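Local atomic coordinates of nuclease NucT (Helicobacter pylori, PDB entry 6EHI), a protein that is a nuclease of the phospholipase D-like family, with a mixed beta sheet flanked by helices. Residues A[109-112]-A[116-119]. The protein carries 1 engineered substitution. Numbering follows the deposited sequence.
Sequences VAII and IVFL
Ile-112, Ile-116 and Phe-118 line up along one face of a beta hairpin, where strand 108-112 turns back into strand 116-120 near the middle of the mixed sheet of this PLD-like domain. The two segments run antiparallel, their directions 172° apart and their axes 4.7 Å apart. Ile-112 sits opposite Ile-116 in the hydrogen-bonded pair next to the turn: Ile-112 N bonds to Ile-116 O at 2.9 Å, and Ile-116 N returns a longer bond to Ile-112 O (3.1 Å). On the face carrying these two branched side chains, they meet at their roots, CB of Ile-112 lying 4.0 Å from CB of Ile-116.

The contact then passes diagonally to Phe-118. With its CG anti to the carbonyl carbon (chi1 -64°), the ring is placed so that its CE1 meets CG1 of Ile-112 at 3.9 Å, the methylene arriving at the ring edge, in its plane, rather than over a face. Ala-110, directly across from Phe-118, presents only its CB methyl, which faces CD1 of Phe-118. Leu-136 and Lys-138 on strand 134-139 and Ser-22 and Leu-23 of helix 16-28 also touch the ring, and an acetate ion is bound close to it.

On the reverse face, Ile-111 and Val-117 form the non-hydrogen-bonded pair and pack against helix 142-158. Backbone hydrogen bonds link Val-109 and Ile-111 with strand 33-38, and Val-117 and Leu-119 with strand 134-139, making the hairpin an inner part of the sheet. At its centre Ala-110 O accepts the hydrogen bond of Phe-118 N at 2.8 Å, and also takes a CA-H...O contact from Val-117 CA at 3.3 Å.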
ATOM      1  N   VAL A 109       7.829   0.626  -0.943  1.00 13.78           N
ATOM      2  CA  VAL A 109       8.578  -0.069   0.079  1.00 14.23           C
ATOM      3  C   VAL A 109       9.925   0.581   0.206  1.00 15.06           C
ATOM      4  O   VAL A 109      10.562   0.808  -0.820  1.00 13.49           O
ATOM      5  CB  VAL A 109       8.709  -1.538  -0.340  1.00 16.55           C
ATOM      6  CG1 VAL A 109       9.710  -2.276   0.531  1.00 17.36           C
ATOM      7  CG2 VAL A 109       7.367  -2.230  -0.290  1.00 14.66           C
ATOM      8  N   ALA A 110      10.351   0.833   1.445  1.00 12.62           N
ATOM      9  CA  ALA A 110      11.732   1.251   1.676  1.00 14.36           C
ATOM     10  C   ALA A 110      12.375   0.354   2.776  1.00 15.39           C
ATOM     11  O   ALA A 110      11.780   0.174   3.857  1.00 17.15           O
ATOM     12  CB  ALA A 110      11.835   2.652   2.070  1.00 14.18           C
ATOM     13  N   ILE A 111      13.492  -0.275   2.446  1.00 13.86           N
ATOM     14  CA  ILE A 111      14.241  -1.083   3.432  1.00 14.70           C
ATOM     15  C   ILE A 111      15.513  -0.315   3.811  1.00 14.69           C
ATOM     16  O   ILE A 111      16.366  -0.079   2.964  1.00 17.48           O
ATOM     17  CB  ILE A 111      14.623  -2.414   2.871  1.00 15.72           C
ATOM     18  CG1 ILE A 111      13.421  -3.167   2.201  1.00 17.19           C
ATOM     19  CG2 ILE A 111      15.199  -3.291   3.989  1.00 17.11           C
ATOM     20  CD1 ILE A 111      13.805  -4.325   1.356  1.00 18.94           C
ATOM     21  N   ILE A 112      15.697  -0.057   5.083  1.00 16.12           N
ATOM     22  CA  ILE A 112      16.787   0.774   5.538  1.00 16.67           C
ATOM     23  C   ILE A 112      17.769  -0.124   6.312  1.00 21.37           C
ATOM     24  O   ILE A 112      17.379  -0.723   7.327  1.00 19.04           O
ATOM     25  CB  ILE A 112      16.309   1.905   6.486  1.00 20.51           C
ATOM     26  CG1 ILE A 112      15.175   2.756   5.896  1.00 20.90           C
ATOM     27  CG2 ILE A 112      17.469   2.826   6.848  1.00 20.69           C
ATOM     28  CD1 ILE A 112      15.414   3.235   4.479  1.00 23.82           C
ATOM     29  N   ILE A 116      15.024  -1.354   9.263  1.00 22.49           N
ATOM     30  CA  ILE A 116      13.666  -0.799   9.181  1.00 22.10           C
ATOM     31  C   ILE A 116      13.065  -1.140   7.819  1.00 18.34           C
ATOM     32  O   ILE A 116      13.763  -1.204   6.839  1.00 15.53           O
ATOM     33  CB  ILE A 116      13.595   0.779   9.253  1.00 23.81           C
ATOM     34  CG1 ILE A 116      14.373   1.344  10.446  1.00 26.77           C
ATOM     35  CG2 ILE A 116      12.158   1.257   9.287  1.00 26.28           C
ATOM     36  CD1 ILE A 116      14.680   2.860  10.227  1.00 27.71           C
ATOM     37  N   VAL A 117      11.774  -1.497   7.814  1.00 17.92           N
ATOM     38  CA  VAL A 117      11.022  -1.511   6.559  1.00 19.75           C
ATOM     39  C   VAL A 117       9.786  -0.636   6.691  1.00 17.50           C
ATOM     40  O   VAL A 117       9.123  -0.585   7.728  1.00 17.41           O
ATOM     41  CB  VAL A 117      10.720  -2.888   6.038  1.00 22.24           C
ATOM     42  CG1 VAL A 117       9.916  -3.681   7.034  1.00 24.55           C
ATOM     43  CG2 VAL A 117      10.006  -2.740   4.692  1.00 23.45           C
ATOM     44  N   PHE A 118       9.573   0.178   5.635  1.00 14.71           N
ATOM     45  CA  PHE A 118       8.394   1.044   5.448  1.00 15.58           C
ATOM     46  C   PHE A 118       7.585   0.493   4.357  1.00 14.40           C
ATOM     47  O   PHE A 118       8.069   0.132   3.265  1.00 13.43           O
ATOM     48  CB  PHE A 118       8.785   2.499   5.040  1.00 13.37           C
ATOM     49  CG  PHE A 118       9.569   3.243   6.087  1.00 15.14           C
ATOM     50  CD1 PHE A 118      10.957   3.193   6.163  1.00 14.70           C
ATOM     51  CD2 PHE A 118       8.915   4.115   6.953  1.00 17.18           C
ATOM     52  CE1 PHE A 118      11.616   3.941   7.081  1.00 17.22           C
ATOM     53  CE2 PHE A 118       9.594   4.846   7.927  1.00 18.24           C
ATOM     54  CZ  PHE A 118      10.937   4.748   7.992  1.00 18.32           C
ATOM     55  N   LEU A 119       6.331   0.226   4.655  1.00 14.73           N
ATOM     56  CA  LEU A 119       5.423  -0.202   3.608  1.00 17.09           C
ATOM     57  C   LEU A 119       4.017   0.348   3.792  1.00 15.35           C
ATOM     58  O   LEU A 119       3.762   0.995   4.743  1.00 15.36           O
ATOM     59  CB  LEU A 119       5.418  -1.751   3.469  1.00 19.02           C
ATOM     60  CG  LEU A 119       4.941  -2.574   4.666  1.00 21.20           C
ATOM     61  CD1 LEU A 119       3.419  -2.621   4.803  1.00 23.25           C
ATOM     62  CD2 LEU A 119       5.398  -3.978   4.561  1.00 25.76           C
TER